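Peroxidase (Cellulomonas bogoriensis 69B4 = DSM 16987, PDB 6QZO) binds heme b and probably uses it as a DyP-type peroxidase to oxidise substrates with hydrogen peroxide. Local coordinates at residues A113-R118 / Q378-G383; V286-A291 / A349-E354; I293-P298 / Q343-A348. All blocks are in the same frame, centred on the assembly; numbering follows the deposited sequence.

Contact 1. Residues A113-R118 / Q378-G383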
loop_
_atom_site.group_PDB
_atom_site.type_symbol
_atom_site.label_atom_id
_atom_site.label_comp_id
_atom_site.label_asym_id
_atom_site.label_seq_id
_atom_site.Cartn_x
_atom_site.Cartn_y
_atom_site.Cartn_z
ATOM N N ALA A 113 3.595 -29.134 16.759
ATOM C CA ALA A 113 4.193 -29.121 18.119
ATOM C C ALA A 113 3.778 -30.356 18.933
ATOM O O ALA A 113 4.349 -30.520 20.039
ATOM C CB ALA A 113 3.795 -27.863 18.865
ATOM N N GLY A 114 2.839 -31.176 18.448
ATOM C CA GLY A 114 2.344 -32.356 19.186
ATOM C C GLY A 114 1.414 -31.947 20.311
ATOM O O GLY A 114 1.528 -32.516 21.406
ATOM N N LEU A 115 0.508 -30.999 20.043
ATOM C CA LEU A 115 -0.345 -30.341 21.061
ATOM C C LEU A 115 -1.792 -30.274 20.577
ATOM O O LEU A 115 -2.510 -29.335 21.019
ATOM C CB LEU A 115 0.211 -28.935 21.323
ATOM C CG LEU A 115 1.602 -28.857 21.953
ATOM C CD1 LEU A 115 2.087 -27.421 22.013
ATOM C CD2 LEU A 115 1.592 -29.473 23.345
ATOM N N ARG A 116 -2.216 -31.214 19.726
ATOM C CA ARG A 116 -3.614 -31.233 19.197
ATOM C C ARG A 116 -4.598 -31.228 20.374
ATOM O O ARG A 116 -5.640 -30.569 20.292
ATOM C CB ARG A 116 -3.909 -32.478 18.353
ATOM C CG ARG A 116 -3.051 -32.670 17.117
ATOM C CD ARG A 116 -3.569 -33.778 16.220
ATOM N NE ARG A 116 -4.056 -33.155 14.997
ATOM C CZ ARG A 116 -5.339 -32.903 14.710
ATOM N NH1 ARG A 116 -6.323 -33.324 15.493
ATOM N NH2 ARG A 116 -5.637 -32.276 13.586
ATOM N N HIS A 117 -4.256 -31.948 21.445
ATOM C CA HIS A 117 -5.058 -32.097 22.689
ATOM C C HIS A 117 -5.224 -30.743 23.401
ATOM O O HIS A 117 -6.102 -30.655 24.284
ATOM C CB HIS A 117 -4.442 -33.197 23.583
ATOM C CG HIS A 117 -3.031 -32.931 23.988
ATOM N ND1 HIS A 117 -2.719 -32.223 25.129
ATOM C CD2 HIS A 117 -1.847 -33.274 23.414
ATOM C CE1 HIS A 117 -1.401 -32.118 25.227
ATOM N NE2 HIS A 117 -0.844 -32.750 24.186
ATOM N N ARG A 118 -4.448 -29.716 23.036
ATOM C CA ARG A 118 -4.556 -28.356 23.647
ATOM C C ARG A 118 -5.357 -27.416 22.740
ATOM O O ARG A 118 -5.593 -26.273 23.154
ATOM C CB ARG A 118 -3.171 -27.782 23.956
ATOM C CG ARG A 118 -2.389 -28.602 24.976
ATOM C CD ARG A 118 -2.860 -28.401 26.402
ATOM N NE ARG A 118 -1.783 -28.706 27.342
ATOM C CZ ARG A 118 -1.778 -29.704 28.231
ATOM N NH1 ARG A 118 -2.825 -30.511 28.343
ATOM N NH2 ARG A 118 -0.718 -29.887 29.008
ATOM N N GLN A 378 4.158 -19.067 25.117
ATOM C CA GLN A 378 4.948 -19.873 26.088
ATOM C C GLN A 378 4.030 -20.850 26.853
ATOM O O GLN A 378 4.424 -22.020 26.996
ATOM C CB GLN A 378 5.674 -18.927 27.038
ATOM C CG GLN A 378 6.560 -19.635 28.052
ATOM C CD GLN A 378 7.370 -18.616 28.814
ATOM O OE1 GLN A 378 7.147 -17.407 28.706
ATOM N NE2 GLN A 378 8.335 -19.100 29.575
ATOM N N ARG A 379 2.869 -20.397 27.332
ATOM C CA ARG A 379 1.911 -21.228 28.126
ATOM C C ARG A 379 1.440 -22.431 27.295
ATOM O O ARG A 379 1.145 -23.474 27.899
ATOM C CB ARG A 379 0.710 -20.409 28.624
ATOM C CG ARG A 379 1.034 -19.477 29.783
ATOM C CD ARG A 379 -0.177 -18.724 30.339
ATOM N NE ARG A 379 -0.552 -17.593 29.495
ATOM C CZ ARG A 379 -0.076 -16.340 29.599
ATOM N NH1 ARG A 379 0.808 -16.024 30.537
ATOM N NH2 ARG A 379 -0.495 -15.394 28.770
ATOM N N LEU A 380 1.364 -22.304 25.967
ATOM C CA LEU A 380 1.022 -23.457 25.092
ATOM C C LEU A 380 2.188 -24.449 25.054
ATOM O O LEU A 380 1.937 -25.655 25.258
ATOM C CB LEU A 380 0.677 -22.982 23.677
ATOM C CG LEU A 380 0.456 -24.107 22.660
ATOM C CD1 LEU A 380 -0.646 -25.059 23.126
ATOM C CD2 LEU A 380 0.160 -23.532 21.279
ATOM N N LEU A 381 3.404 -23.982 24.750
ATOM C CA LEU A 381 4.550 -24.867 24.387
ATOM C C LEU A 381 5.182 -25.513 25.633
ATOM O O LEU A 381 6.064 -26.351 25.451
ATOM C CB LEU A 381 5.581 -24.051 23.606
ATOM C CG LEU A 381 5.379 -23.912 22.115
ATOM C CD1 LEU A 381 5.858 -25.163 21.384
ATOM C CD2 LEU A 381 3.946 -23.532 21.757
ATOM N N GLU A 382 4.716 -25.169 26.846
ATOM C CA GLU A 382 4.938 -25.884 28.139
ATOM C C GLU A 382 4.631 -27.401 27.992
ATOM O O GLU A 382 5.404 -28.207 28.521
ATOM C CB GLU A 382 4.081 -25.209 29.244
ATOM C CG GLU A 382 4.770 -24.700 30.514
ATOM C CD GLU A 382 5.748 -23.558 30.335
ATOM O OE1 GLU A 382 6.134 -23.255 29.177
ATOM O OE2 GLU A 382 6.135 -22.987 31.361
ATOM N N GLY A 383 3.569 -27.764 27.281
ATOM C CA GLY A 383 3.214 -29.170 27.012
ATOM C C GLY A 383 1.718 -29.369 26.887
ATOM O O GLY A 383 0.931 -28.418 26.839
ATOM O OXT GLY A 383 1.309 -30.539 26.841
#
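The C-terminus of the chain is fastened here, by a hydrogen bond and a salt bridge from R118 beside a small apolar patch, to the turn that follows helix 107-113 in the N-terminal, ferredoxin-like domain. R118 carries the polar half: its chain bends at chi2 (-76°) and brings NE to O of G383 at 2.8 Å, in the carbonyl plane and on a lone pair, though the N-H...O angle of 133° is far from straight. The second carboxylate oxygen, OXT of G383, lies 3.0 Å from NH2 of R118 but well out of the guanidinium plane, so that pair acts through charge alone. H117 presents CE1 at its ring edge to OXT of G383, 3.5 Å away. A Schellman motif at G114, with positive phi (75°), ends helix 107-113 and turns the chain so that L115 faces helix 378-381. The two branches of L115 divide the work: CD1 meets CG of L380 at 3.7 Å, the two side chains crossing obliquely, while CD2 lies 3.5 Å from C of G383. L380 also sends CD1 against CB of R118 (3.8 Å). L381 packs on V64 and L68 of helix 61-78, and L380 touches W224.

Contact 2. Residues V286-A291 / A349-E354. With HEM (protoporphyrin IX containing Fe), chain I.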
loop_
_atom_site.group_PDB
_atom_site.type_symbol
_atom_site.label_atom_id
_atom_site.label_comp_id
_atom_site.label_asym_id
_atom_site.label_seq_id
_atom_site.Cartn_x
_atom_site.Cartn_y
_atom_site.Cartn_z
ATOM N N VAL A 286 -38.762 0.459 7.712
ATOM C CA VAL A 286 -37.893 1.571 7.218
ATOM C C VAL A 286 -36.505 0.995 6.934
ATOM O O VAL A 286 -35.957 1.292 5.877
ATOM C CB VAL A 286 -37.813 2.750 8.207
ATOM C CG1 VAL A 286 -36.821 3.803 7.746
ATOM C CG2 VAL A 286 -39.163 3.396 8.427
ATOM N N ILE A 287 -35.970 0.208 7.870
ATOM C CA ILE A 287 -34.751 -0.621 7.651
ATOM C C ILE A 287 -35.223 -1.968 7.115
ATOM O O ILE A 287 -36.089 -2.602 7.780
ATOM C CB ILE A 287 -33.925 -0.753 8.944
ATOM C CG1 ILE A 287 -33.412 0.619 9.407
ATOM C CG2 ILE A 287 -32.785 -1.744 8.749
ATOM C CD1 ILE A 287 -33.078 0.694 10.856
ATOM N N ASP A 288 -34.723 -2.358 5.938
ATOM C CA ASP A 288 -35.197 -3.561 5.205
ATOM C C ASP A 288 -35.035 -4.796 6.103
ATOM O O ASP A 288 -34.100 -4.813 6.945
ATOM C CB ASP A 288 -34.438 -3.709 3.886
ATOM C CG ASP A 288 -35.137 -4.594 2.873
ATOM O OD1 ASP A 288 -34.989 -5.822 2.982
ATOM O OD2 ASP A 288 -35.852 -4.047 2.001
ATOM N N LEU A 289 -35.892 -5.799 5.912
ATOM C CA LEU A 289 -35.848 -7.092 6.654
ATOM C C LEU A 289 -34.511 -7.792 6.385
ATOM O O LEU A 289 -34.089 -8.585 7.238
ATOM C CB LEU A 289 -37.025 -7.990 6.239
ATOM C CG LEU A 289 -38.385 -7.671 6.857
ATOM C CD1 LEU A 289 -39.437 -8.684 6.409
ATOM C CD2 LEU A 289 -38.332 -7.637 8.382
ATOM N N GLU A 290 -33.858 -7.492 5.257
ATOM C CA GLU A 290 -32.608 -8.154 4.793
ATOM C C GLU A 290 -31.453 -7.148 4.736
ATOM O O GLU A 290 -30.418 -7.469 4.146
ATOM C CB GLU A 290 -32.884 -8.809 3.441
ATOM C CG GLU A 290 -33.771 -10.037 3.579
ATOM C CD GLU A 290 -34.084 -10.767 2.294
ATOM O OE1 GLU A 290 -33.842 -10.184 1.204
ATOM O OE2 GLU A 290 -34.515 -11.926 2.395
ATOM N N ALA A 291 -31.622 -5.982 5.351
ATOM C CA ALA A 291 -30.585 -4.929 5.493
ATOM C C ALA A 291 -29.440 -5.487 6.344
ATOM O O ALA A 291 -29.732 -6.208 7.318
ATOM C CB ALA A 291 -31.165 -3.691 6.119
ATOM N N ALA A 349 -29.597 -14.729 4.535
ATOM C CA ALA A 349 -30.156 -13.523 3.883
ATOM C C ALA A 349 -29.382 -12.267 4.294
ATOM O O ALA A 349 -29.249 -12.006 5.495
ATOM C CB ALA A 349 -31.627 -13.386 4.209
ATOM N N ASP A 350 -28.920 -11.509 3.300
ATOM C CA ASP A 350 -28.295 -10.169 3.447
ATOM C C ASP A 350 -28.255 -9.519 2.059
ATOM O O ASP A 350 -27.669 -10.123 1.155
ATOM C CB ASP A 350 -26.902 -10.272 4.081
ATOM C CG ASP A 350 -26.257 -8.927 4.355
ATOM O OD1 ASP A 350 -26.884 -7.893 4.045
ATOM O OD2 ASP A 350 -25.118 -8.914 4.856
ATOM N N LEU A 351 -28.858 -8.338 1.895
ATOM C CA LEU A 351 -28.888 -7.613 0.590
ATOM C C LEU A 351 -27.451 -7.380 0.091
ATOM O O LEU A 351 -27.214 -7.470 -1.123
ATOM C CB LEU A 351 -29.633 -6.291 0.775
ATOM C CG LEU A 351 -31.151 -6.394 0.927
ATOM C CD1 LEU A 351 -31.731 -5.004 1.153
ATOM C CD2 LEU A 351 -31.796 -7.067 -0.288
ATOM N N LEU A 352 -26.523 -7.124 1.013
ATOM C CA LEU A 352 -25.093 -6.818 0.753
ATOM C C LEU A 352 -24.402 -7.980 0.016
ATOM O O LEU A 352 -23.431 -7.709 -0.721
ATOM C CB LEU A 352 -24.409 -6.543 2.094
ATOM C CG LEU A 352 -22.951 -6.094 2.017
ATOM C CD1 LEU A 352 -22.822 -4.794 1.245
ATOM C CD2 LEU A 352 -22.352 -5.927 3.391
ATOM N N ASN A 353 -24.870 -9.217 0.207
ATOM C CA ASN A 353 -24.288 -10.424 -0.446
ATOM C C ASN A 353 -24.325 -10.298 -1.968
ATOM O O ASN A 353 -23.595 -11.069 -2.609
ATOM C CB ASN A 353 -25.024 -11.715 -0.058
ATOM C CG ASN A 353 -24.702 -12.167 1.343
ATOM O OD1 ASN A 353 -23.655 -11.824 1.895
ATOM N ND2 ASN A 353 -25.603 -12.929 1.933
ATOM N N GLU A 354 -25.166 -9.411 -2.529
ATOM C CA GLU A 354 -25.294 -9.260 -4.003
ATOM C C GLU A 354 -24.079 -8.507 -4.573
ATOM O O GLU A 354 -23.860 -8.613 -5.787
ATOM C CB GLU A 354 -26.622 -8.584 -4.354
ATOM C CG GLU A 354 -26.907 -8.511 -5.861
ATOM C CD GLU A 354 -28.351 -8.153 -6.213
ATOM O OE1 GLU A 354 -29.240 -8.273 -5.304
ATOM O OE2 GLU A 354 -28.614 -7.766 -7.391
HETATM C CHA HEM I . -22.007 -3.372 10.314
HETATM C CHB HEM I . -20.072 -3.071 5.918
HETATM C CHC HEM I . -19.137 -7.809 6.018
HETATM C CHD HEM I . -20.695 -8.031 10.575
HETATM C C1A HEM I . -21.587 -2.902 9.100
HETATM C C2A HEM I . -21.829 -1.581 8.621
HETATM C C3A HEM I . -21.294 -1.509 7.375
HETATM C C4A HEM I . -20.699 -2.759 7.102
HETATM C CMA HEM I . -21.301 -0.316 6.438
HETATM C CAA HEM I . -22.596 -0.477 9.327
HETATM C CBA HEM I . -21.723 0.406 10.218
HETATM C CGA HEM I . -21.317 -0.362 11.433
HETATM O O1A HEM I . -20.216 -0.977 11.385
HETATM O O2A HEM I . -22.073 -0.388 12.445
HETATM C C1B HEM I . -19.662 -4.356 5.585
HETATM C C2B HEM I . -19.075 -4.653 4.326
HETATM C C3B HEM I . -18.807 -6.000 4.335
HETATM C C4B HEM I . -19.267 -6.481 5.645
HETATM C CMB HEM I . -18.789 -3.653 3.208
HETATM C CAB HEM I . -18.133 -6.857 3.341
HETATM C CBB HEM I . -17.443 -6.386 2.302
HETATM C C1C HEM I . -19.462 -8.295 7.264
HETATM C C2C HEM I . -19.308 -9.626 7.645
HETATM C C3C HEM I . -19.747 -9.739 8.944
HETATM C C4C HEM I . -20.177 -8.416 9.358
HETATM C CMC HEM I . -18.779 -10.783 6.842
HETATM C CAC HEM I . -19.657 -11.092 9.552
HETATM C CBC HEM I . -20.007 -11.413 10.767
HETATM C C1D HEM I . -21.188 -6.741 10.857
HETATM C C2D HEM I . -21.767 -6.389 12.167
HETATM C C3D HEM I . -22.151 -5.102 12.090
HETATM C C4D HEM I . -21.785 -4.676 10.728
HETATM C CMD HEM I . -21.971 -7.256 13.397
HETATM C CAD HEM I . -22.816 -4.278 13.199
HETATM C CBD HEM I . -24.352 -4.405 13.126
HETATM C CGD HEM I . -25.128 -3.672 14.215
HETATM O O1D HEM I . -25.242 -4.165 15.358
HETATM O O2D HEM I . -25.705 -2.571 13.985
HETATM N NA HEM I . -20.895 -3.607 8.160
HETATM N NB HEM I . -19.762 -5.460 6.327
HETATM N NC HEM I . -19.992 -7.568 8.289
HETATM N ND HEM I . -21.226 -5.678 10.041
HETATM FE FE HEM I . -20.589 -5.563 8.264
#
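Backbone hydrogen bonding joins the loop before helix 292-296 to the 3-10 turn after helix 340-348: N of L351 donates to O of E290 at 2.9 Å, nearly straight at 167° and in the carbonyl plane. The same oxygen takes a CA-H...O contact from D350, its CA lying 3.5 Å away. Polar side chains shape each partner. OD1 of D288 accepts from N of E290 at 3.0 Å through its anti lone pair, an Asx turn within the type I turn D288-A291. In a second Asx turn N of L352 reaches OD1 of D350 at 3.1 Å from above the carboxylate plane. OD2 of D350 accepts from ND1 of H292, the axial ligand of the heme iron: the proximal Asp-His pair familiar in heme peroxidases, expected to raise the histidine's imidazolate character. The rest is van der Waals contact. L351 crosses D288 and E290 at about right angles, CD1 resting against the carboxylate end of D288 (3.8 Å from OD1) and CG 3.9 Å from CB of E290. The extended chain of E290 runs past A349, its CG 4.0 Å from CB of A349. Separately, 349-354 meets the heme through CD2 of L352, 3.6 Å from C2B of the heme.

Contact 3. Residues I293-P298 / Q343-A348. With HEM (protoporphyrin IX containing Fe), chain I.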
loop_
_atom_site.group_PDB
_atom_site.type_symbol
_atom_site.label_atom_id
_atom_site.label_comp_id
_atom_site.label_asym_id
_atom_site.label_seq_id
_atom_site.Cartn_x
_atom_site.Cartn_y
_atom_site.Cartn_z
ATOM N N ILE A 293 -27.413 -4.441 8.662
ATOM C CA ILE A 293 -27.255 -4.171 10.121
ATOM C C ILE A 293 -28.410 -4.830 10.882
ATOM O O ILE A 293 -28.280 -5.008 12.106
ATOM C CB ILE A 293 -27.143 -2.663 10.420
ATOM C CG1 ILE A 293 -28.461 -1.918 10.190
ATOM C CG2 ILE A 293 -25.990 -2.061 9.641
ATOM C CD1 ILE A 293 -28.494 -0.555 10.817
ATOM N N ARG A 294 -29.504 -5.158 10.203
ATOM C CA ARG A 294 -30.602 -5.936 10.827
ATOM C C ARG A 294 -30.135 -7.389 10.954
ATOM O O ARG A 294 -30.271 -7.949 12.036
ATOM C CB ARG A 294 -31.892 -5.819 10.012
ATOM C CG ARG A 294 -33.064 -6.575 10.612
ATOM C CD ARG A 294 -34.262 -6.562 9.690
ATOM N NE ARG A 294 -34.916 -5.268 9.682
ATOM C CZ ARG A 294 -35.771 -4.835 10.609
ATOM N NH1 ARG A 294 -36.068 -5.596 11.655
ATOM N NH2 ARG A 294 -36.320 -3.631 10.495
ATOM N N ARG A 295 -29.591 -7.952 9.881
ATOM C CA ARG A 295 -29.216 -9.386 9.799
ATOM C C ARG A 295 -27.946 -9.652 10.624
ATOM O O ARG A 295 -27.784 -10.796 11.073
ATOM C CB ARG A 295 -29.039 -9.796 8.333
ATOM C CG ARG A 295 -30.309 -9.689 7.511
ATOM C CD ARG A 295 -31.370 -10.668 7.960
ATOM N NE ARG A 295 -30.945 -12.044 7.741
ATOM C CZ ARG A 295 -31.566 -13.117 8.218
ATOM N NH1 ARG A 295 -32.651 -12.984 8.968
ATOM N NH2 ARG A 295 -31.080 -14.312 7.970
ATOM N N ALA A 296 -27.091 -8.641 10.809
ATOM C CA ALA A 296 -25.765 -8.765 11.459
ATOM C C ALA A 296 -25.869 -8.478 12.960
ATOM O O ALA A 296 -24.958 -8.905 13.706
ATOM C CB ALA A 296 -24.785 -7.840 10.796
ATOM N N ARG A 297 -26.940 -7.804 13.379
ATOM C CA ARG A 297 -27.198 -7.435 14.795
ATOM C C ARG A 297 -27.087 -8.687 15.674
ATOM O O ARG A 297 -27.451 -9.775 15.241
ATOM C CB ARG A 297 -28.584 -6.791 14.921
ATOM C CG ARG A 297 -28.812 -6.126 16.266
ATOM C CD ARG A 297 -30.207 -5.591 16.469
ATOM N NE ARG A 297 -30.262 -4.961 17.779
ATOM C CZ ARG A 297 -30.156 -3.643 18.012
ATOM N NH1 ARG A 297 -29.967 -2.790 17.009
ATOM N NH2 ARG A 297 -30.223 -3.184 19.254
ATOM N N PRO A 298 -26.567 -8.584 16.923
ATOM C CA PRO A 298 -26.646 -9.682 17.881
ATOM C C PRO A 298 -28.094 -10.137 18.133
ATOM O O PRO A 298 -28.936 -9.296 18.379
ATOM C CB PRO A 298 -26.055 -9.081 19.174
ATOM C CG PRO A 298 -25.128 -8.005 18.680
ATOM C CD PRO A 298 -25.842 -7.424 17.475
ATOM N N GLN A 343 -22.233 -14.964 10.813
ATOM C CA GLN A 343 -21.867 -15.330 9.418
ATOM C C GLN A 343 -22.965 -16.225 8.827
ATOM O O GLN A 343 -23.319 -16.003 7.654
ATOM C CB GLN A 343 -20.503 -16.012 9.363
ATOM C CG GLN A 343 -20.000 -16.265 7.950
ATOM C CD GLN A 343 -19.953 -14.995 7.126
ATOM O OE1 GLN A 343 -19.021 -14.185 7.223
ATOM N NE2 GLN A 343 -20.985 -14.788 6.319
ATOM N N ARG A 344 -23.496 -17.166 9.606
ATOM C CA ARG A 344 -24.543 -18.117 9.146
ATOM C C ARG A 344 -25.843 -17.357 8.848
ATOM O O ARG A 344 -26.526 -17.713 7.883
ATOM C CB ARG A 344 -24.776 -19.234 10.184
ATOM C CG ARG A 344 -25.610 -20.401 9.646
ATOM C CD ARG A 344 -25.199 -21.858 9.895
ATOM N NE ARG A 344 -24.760 -22.001 11.266
ATOM C CZ ARG A 344 -23.727 -22.732 11.664
ATOM N NH1 ARG A 344 -23.039 -23.480 10.806
ATOM N NH2 ARG A 344 -23.401 -22.774 12.957
ATOM N N ARG A 345 -26.172 -16.349 9.647
ATOM C CA ARG A 345 -27.401 -15.533 9.471
ATOM C C ARG A 345 -27.266 -14.669 8.207
ATOM O O ARG A 345 -28.265 -14.574 7.460
ATOM C CB ARG A 345 -27.709 -14.713 10.729
ATOM C CG ARG A 345 -29.150 -14.218 10.804
ATOM C CD ARG A 345 -29.578 -13.858 12.219
ATOM N NE ARG A 345 -28.623 -12.934 12.802
ATOM C CZ ARG A 345 -27.865 -13.134 13.897
ATOM N NH1 ARG A 345 -27.935 -14.235 14.645
ATOM N NH2 ARG A 345 -27.054 -12.149 14.276
ATOM N N LEU A 346 -26.076 -14.112 7.939
ATOM C CA LEU A 346 -25.818 -13.315 6.708
ATOM C C LEU A 346 -25.853 -14.226 5.478
ATOM O O LEU A 346 -26.365 -13.786 4.444
ATOM C CB LEU A 346 -24.465 -12.607 6.806
ATOM C CG LEU A 346 -24.342 -11.611 7.956
ATOM C CD1 LEU A 346 -23.119 -10.737 7.764
ATOM C CD2 LEU A 346 -25.604 -10.758 8.087
ATOM N N ASP A 347 -25.326 -15.447 5.580
ATOM C CA ASP A 347 -25.379 -16.417 4.459
ATOM C C ASP A 347 -26.846 -16.653 4.085
ATOM O O ASP A 347 -27.122 -16.713 2.895
ATOM C CB ASP A 347 -24.691 -17.746 4.795
ATOM C CG ASP A 347 -24.807 -18.767 3.681
ATOM O OD1 ASP A 347 -24.310 -18.492 2.582
ATOM O OD2 ASP A 347 -25.407 -19.825 3.924
ATOM N N ALA A 348 -27.734 -16.800 5.076
ATOM C CA ALA A 348 -29.165 -17.139 4.878
ATOM C C ALA A 348 -29.877 -15.981 4.161
ATOM O O ALA A 348 -30.672 -16.264 3.246
ATOM C CB ALA A 348 -29.825 -17.481 6.190
HETATM C CHA HEM I . -22.007 -3.372 10.314
HETATM C CHB HEM I . -20.072 -3.071 5.918
HETATM C CHC HEM I . -19.137 -7.809 6.018
HETATM C CHD HEM I . -20.695 -8.031 10.575
HETATM C C1A HEM I . -21.587 -2.902 9.100
HETATM C C2A HEM I . -21.829 -1.581 8.621
HETATM C C3A HEM I . -21.294 -1.509 7.375
HETATM C C4A HEM I . -20.699 -2.759 7.102
HETATM C CMA HEM I . -21.301 -0.316 6.438
HETATM C CAA HEM I . -22.596 -0.477 9.327
HETATM C CBA HEM I . -21.723 0.406 10.218
HETATM C CGA HEM I . -21.317 -0.362 11.433
HETATM O O1A HEM I . -20.216 -0.977 11.385
HETATM O O2A HEM I . -22.073 -0.388 12.445
HETATM C C1B HEM I . -19.662 -4.356 5.585
HETATM C C2B HEM I . -19.075 -4.653 4.326
HETATM C C3B HEM I . -18.807 -6.000 4.335
HETATM C C4B HEM I . -19.267 -6.481 5.645
HETATM C CMB HEM I . -18.789 -3.653 3.208
HETATM C CAB HEM I . -18.133 -6.857 3.341
HETATM C CBB HEM I . -17.443 -6.386 2.302
HETATM C C1C HEM I . -19.462 -8.295 7.264
HETATM C C2C HEM I . -19.308 -9.626 7.645
HETATM C C3C HEM I . -19.747 -9.739 8.944
HETATM C C4C HEM I . -20.177 -8.416 9.358
HETATM C CMC HEM I . -18.779 -10.783 6.842
HETATM C CAC HEM I . -19.657 -11.092 9.552
HETATM C CBC HEM I . -20.007 -11.413 10.767
HETATM C C1D HEM I . -21.188 -6.741 10.857
HETATM C C2D HEM I . -21.767 -6.389 12.167
HETATM C C3D HEM I . -22.151 -5.102 12.090
HETATM C C4D HEM I . -21.785 -4.676 10.728
HETATM C CMD HEM I . -21.971 -7.256 13.397
HETATM C CAD HEM I . -22.816 -4.278 13.199
HETATM C CBD HEM I . -24.352 -4.405 13.126
HETATM C CGD HEM I . -25.128 -3.672 14.215
HETATM O O1D HEM I . -25.242 -4.165 15.358
HETATM O O2D HEM I . -25.705 -2.571 13.985
HETATM N NA HEM I . -20.895 -3.607 8.160
HETATM N NB HEM I . -19.762 -5.460 6.327
HETATM N NC HEM I . -19.992 -7.568 8.289
HETATM N ND HEM I . -21.226 -5.678 10.041
HETATM FE FE HEM I . -20.589 -5.563 8.264
#
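Two short helices on the proximal side of the heme pocket, 292-296, which begins with the axial ligand H292, and 340-348, are clasped here by a reciprocal pair of arginine-to-carbonyl bonds. Each arginine reaches across to the backbone of the other helix. R345 has CG anti to its backbone N (chi1 -161°) and bends at chi3, which brings NE to O of R295 at 2.9 Å; the carbonyl oxygen lies in the guanidinium plane, while the donor stands above the carbonyl plane. In return R295, folded at both chi2 and chi3, sends NH2 to O of R345, also at 2.9 Å and again from above the carbonyl plane. The bond from NE of R345 is the straighter (156°), that from NH2 of R295 the more bent. The guanidinium planes stand 86° apart, and CG of R345 lies over one face of the R295 group, offset toward its rim. NH2 of R345 comes close to O of R297 as well, but at an angle too poor for a hydrogen bond. Next to the polar clasp L346 reaches from its own helix to the other helix with CD2, 3.6 Å from CB of R295, and to the porphyrin with CD1, 3.7 Å from C3C of the heme. A296 joins it on the macrocycle, with CB 3.6 Å from C2D of the heme. Outside the pair, NE of R295 donates to O of A349 and NH1 of R345 forms a salt bridge with E303. The like-charged groups are therefore held near each other, NH1 of R295 being 5.6 Å from NE of R345, by carbonyl oxygens at the ends of the two helices, where the helix dipoles would favour a positive charge, and by the carboxylate of E303, which probably offsets part of their repulsion.

Contacts 2 and 3 adjoin, their centres about 9 Å apart, in the C-terminal half of the chain beside the heme; contact 1 lies far off, its centre about 43 Å from that of contact 2, on the opposite side of the chain's centre, and about 35 Å from that of contact 3. Along the chain they nest: contact 3 lies inside the loop closed by contact 2, and both inside the loop closed by contact 1. Segment 286-291 runs into helix 292-296, and helix 340-348 into 349-354, so contacts 2 and 3 are successive parts of one interface, tied by N353 ND2 to L346 O. Together they frame the proximal heme side, whereas contact 1, at least about 20 Å from either, touches neither.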